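PDB 4RI6: Phi class glutathione transferase GSTF1 from Populus tremula x Populus tremuloides, which probably conjugates glutathione to electrophilic substrates such as organic halides, releasing the halide, a reaction used in detoxification. Local coordinates for residues 5-10 with 56-61; 12-18 with 171-175; 99-103 with 162-166; 113-117 with 136-140. All coordinates share one frame; numbering follows the deposited sequence.

Contact 1 (5-10 with 56-61); sequences VTIYGP and VPAFKD. With GSH (glutathione), chain C.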
loop_
_atom_site.group_PDB
_atom_site.type_symbol
_atom_site.label_atom_id
_atom_site.label_comp_id
_atom_site.label_asym_id
_atom_site.label_seq_id
_atom_site.Cartn_x
_atom_site.Cartn_y
_atom_site.Cartn_z
ATOM N N VAL A 5 18.606 14.868 -5.584
ATOM C CA VAL A 5 17.772 14.563 -4.445
ATOM C C VAL A 5 18.602 13.757 -3.471
ATOM O O VAL A 5 19.625 13.214 -3.838
ATOM C CB VAL A 5 16.513 13.787 -4.828
ATOM C CG1 VAL A 5 15.762 14.528 -5.933
ATOM C CG2 VAL A 5 16.839 12.344 -5.229
ATOM N N THR A 6 18.151 13.716 -2.223
ATOM C CA THR A 6 18.834 13.012 -1.150
ATOM C C THR A 6 18.008 11.803 -0.714
ATOM O O THR A 6 16.830 11.940 -0.405
ATOM C CB THR A 6 19.043 13.946 0.044
ATOM O OG1 THR A 6 19.813 15.091 -0.367
ATOM C CG2 THR A 6 19.746 13.234 1.184
ATOM N N ILE A 7 18.635 10.632 -0.680
ATOM C CA ILE A 7 17.989 9.399 -0.238
ATOM C C ILE A 7 18.739 8.857 0.967
ATOM O O ILE A 7 19.966 8.834 0.959
ATOM C CB ILE A 7 17.976 8.326 -1.352
ATOM C CG1 ILE A 7 17.414 8.908 -2.650
ATOM C CG2 ILE A 7 17.223 7.085 -0.900
ATOM C CD1 ILE A 7 15.995 9.333 -2.580
ATOM N N TYR A 8 18.003 8.401 1.976
ATOM C CA TYR A 8 18.579 7.833 3.192
ATOM C C TYR A 8 18.383 6.329 3.245
ATOM O O TYR A 8 17.241 5.842 3.135
ATOM C CB TYR A 8 17.933 8.436 4.449
ATOM C CG TYR A 8 18.239 9.885 4.683
ATOM C CD1 TYR A 8 17.608 10.877 3.962
ATOM C CD2 TYR A 8 19.168 10.259 5.638
ATOM C CE1 TYR A 8 17.892 12.216 4.191
ATOM C CE2 TYR A 8 19.454 11.582 5.880
ATOM C CZ TYR A 8 18.822 12.557 5.148
ATOM O OH TYR A 8 19.113 13.880 5.391
ATOM N N GLY A 9 19.471 5.600 3.454
ATOM C CA GLY A 9 19.391 4.172 3.715
ATOM C C GLY A 9 20.369 3.343 2.895
ATOM O O GLY A 9 20.947 3.837 1.934
ATOM N N PRO A 10 20.534 2.059 3.254
ATOM C CA PRO A 10 21.468 1.164 2.551
ATOM C C PRO A 10 20.848 0.476 1.343
ATOM O O PRO A 10 19.689 0.106 1.379
ATOM C CB PRO A 10 21.812 0.135 3.614
ATOM C CG PRO A 10 20.540 0.010 4.405
ATOM C CD PRO A 10 19.884 1.383 4.388
ATOM N N VAL A 56 13.779 2.902 6.827
ATOM C CA VAL A 56 14.349 3.474 5.617
ATOM C C VAL A 56 13.523 3.016 4.427
ATOM O O VAL A 56 12.988 1.939 4.448
ATOM C CB VAL A 56 15.835 3.074 5.449
ATOM C CG1 VAL A 56 16.674 3.698 6.572
ATOM C CG2 VAL A 56 16.017 1.568 5.441
ATOM N N PRO A 57 13.455 3.818 3.364
ATOM C CA PRO A 57 14.175 5.062 3.129
ATOM C C PRO A 57 13.446 6.313 3.565
ATOM O O PRO A 57 12.262 6.288 3.886
ATOM C CB PRO A 57 14.321 5.067 1.607
ATOM C CG PRO A 57 13.061 4.494 1.156
ATOM C CD PRO A 57 12.751 3.383 2.135
ATOM N N ALA A 58 14.186 7.413 3.548
ATOM C CA ALA A 58 13.603 8.746 3.531
ATOM C C ALA A 58 14.143 9.485 2.312
ATOM O O ALA A 58 15.208 9.144 1.778
ATOM C CB ALA A 58 13.906 9.499 4.821
ATOM N N PHE A 59 13.409 10.504 1.891
ATOM C CA PHE A 59 13.695 11.268 0.699
ATOM C C PHE A 59 13.666 12.756 1.039
ATOM O O PHE A 59 12.765 13.200 1.764
ATOM C CB PHE A 59 12.650 10.942 -0.375
ATOM C CG PHE A 59 12.670 11.875 -1.539
ATOM C CD1 PHE A 59 12.084 13.120 -1.465
ATOM C CD2 PHE A 59 13.259 11.491 -2.733
ATOM C CE1 PHE A 59 12.120 13.983 -2.544
ATOM C CE2 PHE A 59 13.277 12.336 -3.815
ATOM C CZ PHE A 59 12.706 13.583 -3.725
ATOM N N LYS A 60 14.634 13.520 0.516
ATOM C CA LYS A 60 14.605 14.983 0.569
ATOM C C LYS A 60 14.959 15.594 -0.782
ATOM O O LYS A 60 15.883 15.142 -1.448
ATOM C CB LYS A 60 15.593 15.547 1.609
ATOM C CG LYS A 60 15.399 15.127 3.050
ATOM C CD LYS A 60 16.393 15.892 3.931
ATOM C CE LYS A 60 16.325 15.478 5.389
ATOM N NZ LYS A 60 17.276 16.256 6.207
ATOM N N ASP A 61 14.222 16.623 -1.186
ATOM C CA ASP A 61 14.707 17.547 -2.199
ATOM C C ASP A 61 14.459 18.983 -1.704
ATOM O O ASP A 61 14.116 19.171 -0.539
ATOM C CB ASP A 61 14.078 17.260 -3.584
ATOM C CG ASP A 61 12.576 17.514 -3.652
ATOM O OD1 ASP A 61 11.991 18.151 -2.744
ATOM O OD2 ASP A 61 11.966 17.090 -4.658
HETATM N N1 GSH C . 6.739 0.542 4.256
HETATM C CA1 GSH C . 8.071 1.119 4.312
HETATM C C1 GSH C . 8.585 1.639 2.985
HETATM O O11 GSH C . 8.199 1.043 1.999
HETATM O O12 GSH C . 9.334 2.640 2.898
HETATM C CB1 GSH C . 8.907 -0.060 4.753
HETATM C CG1 GSH C . 10.152 0.453 5.414
HETATM C CD1 GSH C . 10.888 -0.692 6.049
HETATM O OE1 GSH C . 10.338 -1.591 6.654
HETATM N N2 GSH C . 12.189 -0.589 5.901
HETATM C CA2 GSH C . 13.179 -1.484 6.417
HETATM C C2 GSH C . 13.755 -0.843 7.649
HETATM O O2 GSH C . 13.869 0.360 7.669
HETATM C CB2 GSH C . 14.195 -1.665 5.282
HETATM S SG2 GSH C . 13.747 -3.006 4.158
HETATM N N3 GSH C . 14.117 -1.662 8.644
HETATM C CA3 GSH C . 14.761 -1.195 9.852
HETATM C C3 GSH C . 13.790 -0.985 10.983
HETATM O O31 GSH C . 12.569 -1.142 10.770
HETATM O O32 GSH C . 14.247 -0.659 12.096
#
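Ile-7 and Phe-59 meet on the buried face of this antiparallel strand pair, with CD1 of Ile-7 3.5 Å from CD2 of Phe-59. The Phe-59 side chain leaves with CG anti to its backbone nitrogen (chi1 168°), which carries the ring to Val-5 as well; there CE2 of Phe-59 sits 3.7 Å from CB of Val-5. Helix 14-25 closes over this layer with Val-19 and Leu-23 against Ile-7, while the Tyr-75 ring meets Phe-59. Between the strands the hydrogen-bonded pair Thr-6 and Lys-60 is nearly straight, Thr-6 N reaching Lys-60 O at 2.8 Å, and Lys-60 N returns the bond to Thr-6 O.

These are the two inner strands of the thioredoxin-like sheet, order 2-1-3-4. The pairing slackens toward the cis peptide bond before Pro-57: Ala-58 N to Tyr-8 O is a weak bond of 3.5 Å. Beyond it Val-56 pairs with the tripeptide as a strand would, donating from N to glutathione O2 at 2.7 Å and accepting from glutathione N2 at its O, 3.0 Å away.

On the other face, partly open to solvent, packing is looser. Tyr-8 packs against Ala-58, its CD1 4.0 Å from the Ala-58 CB, with Ala-58 O at the ring edge. The Lys-60 chain, extended beyond CG, runs obliquely by the ring until NZ makes a weak 3.1 Å bond to Tyr-8 OH.

Contact 2 (12-18 with 171-175); sequences LSTAVSR and PNGDY. With GSH (glutathione), chain C.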
loop_
_atom_site.group_PDB
_atom_site.type_symbol
_atom_site.label_atom_id
_atom_site.label_comp_id
_atom_site.label_asym_id
_atom_site.label_seq_id
_atom_site.Cartn_x
_atom_site.Cartn_y
_atom_site.Cartn_z
ATOM N N LEU A 12 21.100 -2.530 0.474
ATOM C CA LEU A 12 20.618 -3.890 0.796
ATOM C C LEU A 12 19.146 -3.883 1.207
ATOM O O LEU A 12 18.477 -4.914 1.159
ATOM C CB LEU A 12 21.467 -4.543 1.908
ATOM C CG LEU A 12 21.530 -3.839 3.277
ATOM C CD1 LEU A 12 20.341 -4.178 4.174
ATOM C CD2 LEU A 12 22.819 -4.183 3.990
ATOM N N SER A 13 18.620 -2.721 1.588
ATOM C CA SER A 13 17.215 -2.645 1.974
ATOM C C SER A 13 16.299 -2.733 0.755
ATOM O O SER A 13 16.507 -2.066 -0.251
ATOM C CB SER A 13 16.926 -1.338 2.732
ATOM O OG SER A 13 15.570 -0.919 2.532
ATOM N N THR A 14 15.258 -3.534 0.865
ATOM C CA THR A 14 14.322 -3.688 -0.250
ATOM C C THR A 14 13.608 -2.392 -0.572
ATOM O O THR A 14 13.454 -2.047 -1.736
ATOM C CB THR A 14 13.284 -4.764 0.049
ATOM O OG1 THR A 14 12.703 -4.505 1.330
ATOM C CG2 THR A 14 13.927 -6.135 0.060
ATOM N N ALA A 15 13.166 -1.679 0.465
ATOM C CA ALA A 15 12.466 -0.422 0.246
ATOM C C ALA A 15 13.383 0.659 -0.327
ATOM O O ALA A 15 12.974 1.443 -1.172
ATOM C CB ALA A 15 11.816 0.051 1.542
ATOM N N VAL A 16 14.625 0.721 0.132
ATOM C CA VAL A 16 15.595 1.617 -0.505
ATOM C C VAL A 16 15.806 1.235 -1.986
ATOM O O VAL A 16 15.859 2.089 -2.861
ATOM C CB VAL A 16 16.970 1.594 0.232
ATOM C CG1 VAL A 16 18.016 2.428 -0.529
ATOM C CG2 VAL A 16 16.820 2.101 1.682
ATOM N N SER A 17 15.937 -0.056 -2.250
ATOM C CA SER A 17 16.156 -0.546 -3.611
ATOM C C SER A 17 15.030 -0.150 -4.558
ATOM O O SER A 17 15.266 0.173 -5.722
ATOM C CB SER A 17 16.319 -2.077 -3.611
ATOM O OG SER A 17 17.585 -2.442 -3.085
ATOM N N ARG A 18 13.806 -0.181 -4.055
ATOM C CA ARG A 18 12.649 0.257 -4.818
ATOM C C ARG A 18 12.825 1.706 -5.249
ATOM O O ARG A 18 12.595 2.058 -6.402
ATOM C CB ARG A 18 11.374 0.085 -3.991
ATOM C CG ARG A 18 10.115 0.554 -4.690
ATOM C CD ARG A 18 8.849 0.353 -3.837
ATOM N NE ARG A 18 8.636 -1.071 -3.684
ATOM C CZ ARG A 18 8.918 -1.791 -2.610
ATOM N NH1 ARG A 18 9.382 -1.230 -1.498
ATOM N NH2 ARG A 18 8.730 -3.094 -2.663
ATOM N N PRO A 171 12.399 -5.917 -5.501
ATOM C CA PRO A 171 13.264 -6.113 -4.318
ATOM C C PRO A 171 13.032 -7.430 -3.566
ATOM O O PRO A 171 13.999 -8.134 -3.264
ATOM C CB PRO A 171 12.933 -4.901 -3.443
ATOM C CG PRO A 171 12.511 -3.849 -4.434
ATOM C CD PRO A 171 11.733 -4.601 -5.479
ATOM N N ASN A 172 11.784 -7.785 -3.280
ATOM C CA ASN A 172 11.551 -9.036 -2.571
ATOM C C ASN A 172 11.754 -10.220 -3.499
ATOM O O ASN A 172 12.273 -11.258 -3.091
ATOM C CB ASN A 172 10.158 -9.083 -1.950
ATOM C CG ASN A 172 10.056 -8.228 -0.711
ATOM O OD1 ASN A 172 11.064 -7.874 -0.106
ATOM N ND2 ASN A 172 8.843 -7.908 -0.314
ATOM N N GLY A 173 11.328 -10.079 -4.747
ATOM C CA GLY A 173 11.498 -11.148 -5.708
ATOM C C GLY A 173 12.953 -11.537 -5.869
ATOM O O GLY A 173 13.299 -12.725 -5.869
ATOM N N ASP A 174 13.831 -10.544 -5.965
ATOM C CA ASP A 174 15.225 -10.828 -6.275
ATOM C C ASP A 174 15.874 -11.535 -5.095
ATOM O O ASP A 174 16.659 -12.467 -5.278
ATOM C CB ASP A 174 15.990 -9.538 -6.634
ATOM C CG ASP A 174 17.299 -9.818 -7.388
ATOM O OD1 ASP A 174 18.271 -10.199 -6.729
ATOM O OD2 ASP A 174 17.357 -9.695 -8.635
ATOM N N TYR A 175 15.534 -11.128 -3.873
ATOM C CA TYR A 175 16.120 -11.809 -2.729
ATOM C C TYR A 175 15.640 -13.258 -2.664
ATOM O O TYR A 175 16.428 -14.164 -2.386
ATOM C CB TYR A 175 15.787 -11.082 -1.427
ATOM C CG TYR A 175 16.792 -10.024 -0.995
ATOM C CD1 TYR A 175 18.122 -10.336 -0.783
ATOM C CD2 TYR A 175 16.385 -8.716 -0.757
ATOM C CE1 TYR A 175 19.021 -9.358 -0.369
ATOM C CE2 TYR A 175 17.274 -7.739 -0.344
ATOM C CZ TYR A 175 18.596 -8.073 -0.145
ATOM O OH TYR A 175 19.516 -7.135 0.277
HETATM N N1 GSH C . 6.739 0.542 4.256
HETATM C CA1 GSH C . 8.071 1.119 4.312
HETATM C C1 GSH C . 8.585 1.639 2.985
HETATM O O11 GSH C . 8.199 1.043 1.999
HETATM O O12 GSH C . 9.334 2.640 2.898
HETATM C CB1 GSH C . 8.907 -0.060 4.753
HETATM C CG1 GSH C . 10.152 0.453 5.414
HETATM C CD1 GSH C . 10.888 -0.692 6.049
HETATM O OE1 GSH C . 10.338 -1.591 6.654
HETATM N N2 GSH C . 12.189 -0.589 5.901
HETATM C CA2 GSH C . 13.179 -1.484 6.417
HETATM C C2 GSH C . 13.755 -0.843 7.649
HETATM O O2 GSH C . 13.869 0.360 7.669
HETATM C CB2 GSH C . 14.195 -1.665 5.282
HETATM S SG2 GSH C . 13.747 -3.006 4.158
HETATM N N3 GSH C . 14.117 -1.662 8.644
HETATM C CA3 GSH C . 14.761 -1.195 9.852
HETATM C C3 GSH C . 13.790 -0.985 10.983
HETATM O O31 GSH C . 12.569 -1.142 10.770
HETATM O O32 GSH C . 14.247 -0.659 12.096
HETATM O O HOH W 1 11.219 -6.548 2.202
#
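Two flat groups, Tyr-175 and Arg-18, face the opposite helix in different ways. The Tyr-175 ring turns its edge to segment 12-18: Leu-12 O and Thr-14 CG2 both lie near the ring plane, and the Phe-123 ring meets Tyr-175 edge-to-face. Its hydroxyl donates a short bond, OH to Leu-12 O 2.6 Å, arriving in the carbonyl plane on a lone pair (C=O...O angle 121°). The Arg-18 guanidinium instead has CG of Pro-171 off its plane, 4.2 Å above it and displaced toward the rim; Ser-168 and Ser-69 hold its NE and NH1.

Between these groups the helices touch through Thr-14 and Pro-171, CB to CB 3.5 Å. Thr-14 OG1 stands between its backbone N and carbonyl carbon (chi1 51°), which turns OG1 to the glutathione side and CG2 toward Tyr-175 and Asn-172. A water links Thr-14 OG1 to Asn-172 OD1, giving its proton to OD1 at 2.7 Å.

The contact joins the thioredoxin-like N-terminal domain to the helical C-terminal domain at the glutathione site. Ser-13, which binds glutathione, is the N-cap of helix 14-25: its OG accepts from Val-16 N at 3.1 Å, almost straight (176°). That OG lies 3.2 Å from glutathione SG2, and Thr-14 OG1 is 3.4 Å from the same sulfur. With hydroxyls and a helix N-terminus gathered there, the surroundings would probably favour negative charge on the sulfur.

Contact 3 (99-103 with 162-166); sequences IDQWV and FSFAD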
loop_
_atom_site.group_PDB
_atom_site.type_symbol
_atom_site.label_atom_id
_atom_site.label_comp_id
_atom_site.label_asym_id
_atom_site.label_seq_id
_atom_site.Cartn_x
_atom_site.Cartn_y
_atom_site.Cartn_z
ATOM N N ILE A 99 -1.921 0.837 -13.833
ATOM C CA ILE A 99 -0.691 0.418 -13.177
ATOM C C ILE A 99 -0.840 0.373 -11.660
ATOM O O ILE A 99 -0.415 -0.583 -11.000
ATOM C CB ILE A 99 0.454 1.361 -13.568
ATOM C CG1 ILE A 99 0.777 1.161 -15.045
ATOM C CG2 ILE A 99 1.709 1.126 -12.720
ATOM C CD1 ILE A 99 1.551 2.318 -15.652
ATOM N N ASP A 100 -1.494 1.394 -11.121
ATOM C CA ASP A 100 -1.577 1.569 -9.677
ATOM C C ASP A 100 -2.280 0.400 -8.977
ATOM O O ASP A 100 -1.902 0.030 -7.856
ATOM C CB ASP A 100 -2.296 2.878 -9.372
ATOM C CG ASP A 100 -2.080 3.362 -7.951
ATOM O OD1 ASP A 100 -0.948 3.312 -7.445
ATOM O OD2 ASP A 100 -3.064 3.821 -7.338
ATOM N N GLN A 101 -3.281 -0.210 -9.607
ATOM C CA GLN A 101 -3.948 -1.334 -8.944
ATOM C C GLN A 101 -2.961 -2.491 -8.717
ATOM O O GLN A 101 -3.082 -3.205 -7.733
ATOM C CB GLN A 101 -5.174 -1.810 -9.737
ATOM C CG GLN A 101 -4.832 -2.462 -11.047
ATOM C CD GLN A 101 -6.026 -2.627 -11.969
ATOM O OE1 GLN A 101 -7.151 -2.890 -11.526
ATOM N NE2 GLN A 101 -5.787 -2.454 -13.263
ATOM N N TRP A 102 -1.974 -2.652 -9.601
ATOM C CA TRP A 102 -0.971 -3.717 -9.454
ATOM C C TRP A 102 0.122 -3.272 -8.484
ATOM O O TRP A 102 0.736 -4.101 -7.824
ATOM C CB TRP A 102 -0.402 -4.127 -10.823
ATOM C CG TRP A 102 -1.445 -4.807 -11.634
ATOM C CD1 TRP A 102 -2.201 -4.261 -12.630
ATOM C CD2 TRP A 102 -1.903 -6.153 -11.477
ATOM N NE1 TRP A 102 -3.093 -5.184 -13.096
ATOM C CE2 TRP A 102 -2.936 -6.349 -12.402
ATOM C CE3 TRP A 102 -1.532 -7.210 -10.645
ATOM C CZ2 TRP A 102 -3.589 -7.550 -12.524
ATOM C CZ3 TRP A 102 -2.192 -8.390 -10.755
ATOM C CH2 TRP A 102 -3.198 -8.564 -11.692
ATOM N N VAL A 103 0.335 -1.965 -8.350
ATOM C CA VAL A 103 1.211 -1.462 -7.286
ATOM C C VAL A 103 0.573 -1.744 -5.913
ATOM O O VAL A 103 1.248 -2.170 -4.970
ATOM C CB VAL A 103 1.495 0.034 -7.447
ATOM C CG1 VAL A 103 2.379 0.542 -6.298
ATOM C CG2 VAL A 103 2.165 0.309 -8.793
ATOM N N PHE A 162 6.743 -2.293 -19.302
ATOM C CA PHE A 162 7.277 -2.282 -17.933
ATOM C C PHE A 162 6.703 -1.089 -17.185
ATOM O O PHE A 162 6.650 0.012 -17.726
ATOM C CB PHE A 162 8.809 -2.226 -17.941
ATOM C CG PHE A 162 9.446 -2.209 -16.564
ATOM C CD1 PHE A 162 9.573 -3.372 -15.826
ATOM C CD2 PHE A 162 9.977 -1.037 -16.047
ATOM C CE1 PHE A 162 10.181 -3.363 -14.582
ATOM C CE2 PHE A 162 10.583 -1.017 -14.801
ATOM C CZ PHE A 162 10.687 -2.183 -14.067
ATOM N N SER A 163 6.273 -1.302 -15.949
ATOM C CA SER A 163 5.739 -0.204 -15.157
ATOM C C SER A 163 6.243 -0.265 -13.744
ATOM O O SER A 163 6.897 -1.233 -13.339
ATOM C CB SER A 163 4.210 -0.224 -15.137
ATOM O OG SER A 163 3.715 -1.179 -14.224
ATOM N N PHE A 164 5.896 0.759 -12.972
ATOM C CA PHE A 164 6.223 0.743 -11.563
ATOM C C PHE A 164 5.641 -0.481 -10.854
ATOM O O PHE A 164 6.194 -0.954 -9.860
ATOM C CB PHE A 164 5.738 2.032 -10.872
ATOM C CG PHE A 164 6.189 2.119 -9.460
ATOM C CD1 PHE A 164 7.519 2.356 -9.177
ATOM C CD2 PHE A 164 5.325 1.866 -8.409
ATOM C CE1 PHE A 164 7.972 2.370 -7.902
ATOM C CE2 PHE A 164 5.783 1.896 -7.116
ATOM C CZ PHE A 164 7.107 2.154 -6.866
ATOM N N ALA A 165 4.524 -1.006 -11.350
ATOM C CA ALA A 165 3.965 -2.211 -10.746
ATOM C C ALA A 165 4.974 -3.344 -10.791
ATOM O O ALA A 165 5.173 -4.037 -9.797
ATOM C CB ALA A 165 2.688 -2.616 -11.420
ATOM N N ASP A 166 5.614 -3.542 -11.938
ATOM C CA ASP A 166 6.635 -4.589 -12.044
ATOM C C ASP A 166 7.845 -4.249 -11.185
ATOM O O ASP A 166 8.353 -5.094 -10.438
ATOM C CB ASP A 166 7.050 -4.784 -13.493
ATOM C CG ASP A 166 5.863 -4.954 -14.402
ATOM O OD1 ASP A 166 5.231 -6.035 -14.378
ATOM O OD2 ASP A 166 5.571 -4.003 -15.146
#
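Ile-99 reaches across from helix 93-122 to Ser-163, and every part of its side chain finds that serine. CB stands 4.2 Å from Ser-163 OG. The CG2 branch, anti to the backbone nitrogen, comes closer, to 3.4 Å from Ser-163 OG, and also touches the methyl of Ala-165. Along the other branch CG1 is 3.7 Å from Ser-163 CB, and the terminal CD1 rests on that same CB carbon.

The serine is held in place by a capping box at the start of helix 164-179, a feature well known in glutathione transferases. Its OG accepts from Ala-165 N at 3.0 Å along a bent path, while its own N donates 2.9 Å to the anti lone pair of Asp-166 OD2. The other carboxylate oxygen, OD1, is taken by Trp-195 and Leu-157.

One turn further along helix 93-122 the packing is apolar. The Ala-165 methyl, CB, lies 3.5 Å from Trp-102 CB, and the indole beyond leads away to stack edge-to-face with Phe-67 of the second subunit. Val-103 crosses Phe-164 at about a right angle: Val-103 CG2 is 3.5 Å from Phe-164 CD2, and CG1 lies at the ring edge, in plane.

Contact 4 (113-117 with 136-140); sequences PSGDL and NVDKL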
loop_
_atom_site.group_PDB
_atom_site.type_symbol
_atom_site.label_atom_id
_atom_site.label_comp_id
_atom_site.label_asym_id
_atom_site.label_seq_id
_atom_site.Cartn_x
_atom_site.Cartn_y
_atom_site.Cartn_z
ATOM N N PRO A 113 3.677 -11.492 2.316
ATOM C CA PRO A 113 4.331 -12.797 2.489
ATOM C C PRO A 113 5.743 -12.839 1.932
ATOM O O PRO A 113 6.602 -13.483 2.529
ATOM C CB PRO A 113 3.411 -13.756 1.721
ATOM C CG PRO A 113 2.733 -12.883 0.728
ATOM C CD PRO A 113 2.483 -11.599 1.459
ATOM N N SER A 114 5.980 -12.180 0.808
ATOM C CA SER A 114 7.326 -12.193 0.247
ATOM C C SER A 114 8.290 -11.453 1.167
ATOM O O SER A 114 9.398 -11.915 1.399
ATOM C CB SER A 114 7.351 -11.598 -1.171
ATOM O OG SER A 114 7.032 -10.217 -1.183
ATOM N N GLY A 115 7.878 -10.308 1.694
ATOM C CA GLY A 115 8.708 -9.569 2.620
ATOM C C GLY A 115 8.981 -10.304 3.922
ATOM O O GLY A 115 10.078 -10.227 4.473
ATOM N N ASP A 116 7.988 -11.013 4.440
ATOM C CA ASP A 116 8.204 -11.774 5.667
ATOM C C ASP A 116 9.168 -12.935 5.432
ATOM O O ASP A 116 9.976 -13.255 6.301
ATOM C CB ASP A 116 6.884 -12.306 6.227
ATOM C CG ASP A 116 6.004 -11.219 6.784
ATOM O OD1 ASP A 116 6.487 -10.077 6.969
ATOM O OD2 ASP A 116 4.817 -11.518 7.040
ATOM N N LEU A 117 9.048 -13.596 4.277
ATOM C CA LEU A 117 10.008 -14.631 3.913
ATOM C C LEU A 117 11.425 -14.053 3.811
ATOM O O LEU A 117 12.366 -14.610 4.375
ATOM C CB LEU A 117 9.600 -15.291 2.593
ATOM C CG LEU A 117 8.426 -16.266 2.651
ATOM C CD1 LEU A 117 7.978 -16.595 1.224
ATOM C CD2 LEU A 117 8.830 -17.532 3.412
ATOM N N ASN A 136 3.886 -18.715 4.705
ATOM C CA ASN A 136 4.108 -17.601 3.781
ATOM C C ASN A 136 4.468 -18.044 2.368
ATOM O O ASN A 136 4.063 -17.402 1.406
ATOM C CB ASN A 136 5.182 -16.677 4.346
ATOM C CG ASN A 136 4.650 -15.846 5.489
ATOM O OD1 ASN A 136 3.489 -15.416 5.447
ATOM N ND2 ASN A 136 5.472 -15.626 6.511
ATOM N N VAL A 137 5.226 -19.133 2.237
ATOM C CA VAL A 137 5.442 -19.762 0.939
ATOM C C VAL A 137 4.104 -20.095 0.300
ATOM O O VAL A 137 3.891 -19.806 -0.863
ATOM C CB VAL A 137 6.293 -21.039 1.078
ATOM C CG1 VAL A 137 6.222 -21.914 -0.173
ATOM C CG2 VAL A 137 7.741 -20.677 1.413
ATOM N N ASP A 138 3.204 -20.710 1.051
ATOM C CA ASP A 138 1.935 -21.125 0.470
ATOM C C ASP A 138 1.093 -19.908 0.069
ATOM O O ASP A 138 0.418 -19.914 -0.955
ATOM C CB ASP A 138 1.149 -22.019 1.444
ATOM C CG ASP A 138 1.739 -23.423 1.593
ATOM O OD1 ASP A 138 2.596 -23.838 0.778
ATOM O OD2 ASP A 138 1.308 -24.131 2.536
ATOM N N LYS A 139 1.089 -18.872 0.897
ATOM C CA LYS A 139 0.424 -17.615 0.532
ATOM C C LYS A 139 0.996 -17.025 -0.749
ATOM O O LYS A 139 0.272 -16.575 -1.619
ATOM C CB LYS A 139 0.552 -16.587 1.656
ATOM C CG LYS A 139 -0.373 -16.807 2.804
ATOM C CD LYS A 139 -0.215 -15.681 3.799
ATOM C CE LYS A 139 -1.153 -15.825 4.991
ATOM N NZ LYS A 139 -0.891 -14.741 5.974
ATOM N N LEU A 140 2.314 -17.015 -0.866
ATOM C CA LEU A 140 2.922 -16.386 -2.007
ATOM C C LEU A 140 2.660 -17.224 -3.263
ATOM O O LEU A 140 2.460 -16.684 -4.347
ATOM C CB LEU A 140 4.421 -16.201 -1.761
ATOM C CG LEU A 140 5.217 -15.524 -2.880
ATOM C CD1 LEU A 140 4.611 -14.180 -3.302
ATOM C CD2 LEU A 140 6.669 -15.333 -2.449
HETATM O O HOH W 2 4.823 -13.677 8.652
HETATM O O HOH W 3 8.262 -15.996 6.938
HETATM O O HOH W 4 2.801 -12.853 5.417
#
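Antiparallel helix packing with a water-bridged polar border joins 113-117 to 136-140, Leu-117 and Pro-113 pressing on Asn-136 and Leu-140. The segment axes approach to 8.9 Å with their directions 147° apart. Leu-117 slides past Asn-136 in the opposite sense, its CG 3.7 Å from Asn-136 CB, and then forks: CD2 touches Val-137 CG2, while CD1 lies 4.1 Å from Leu-140 CD2. Pro-113 sets its CB against Asn-136 O at 3.7 Å and also against Lys-139 CB.

Helices 93-122 and 130-150 are successive long helices of the all-helical C-terminal domain, and Leu-176 of helix 164-179 packs on Ser-114, Leu-117 and Leu-140 from the interior.

Toward solvent, no hydrogen bond joins Asn-136 and Asp-116 directly; ND2 of Asn-136 packs on CB of Asp-116, and three waters bridge their polar atoms. CG of Asn-136 lies anti to its carbonyl carbon (chi1 -74°), which places the amide beside Asp-116, its plane turned 57° from the carboxylate. One water accepts from Asn-136 ND2 and donates to Asp-116 OD2 at 2.7 Å. A second accepts from the same ND2 at 2.8 Å and gives a weak bond to Asp-116 O. The third donates both to Asp-116 OD2 and to Asn-136 OD1, 2.7 Å from the latter.

Contact 3 is wholly buried, whereas contacts 1, 2 and 4 each have a wetter or more exposed margin. Contact 1 belongs to the N-terminal sheet and relies on backbone bonds; contacts 3 and 4 join helices of the C-terminal half and have no direct hydrogen bond across. Contact 2 bridges the domains and mixes apolar packing with one short hydroxyl-to-carbonyl hydrogen bond. Helix 93-122 serves both 3 and 4, and helix 164-179 serves 2 and 3, where Arg-18 CD packs on Phe-164 CZ, 3.9 Å away. Contacts 1 and 2 meet where Pro-57 touches Ala-15, and both border glutathione. Asn-172 reaches weakly to Ser-114, tying contact 2 to contact 4.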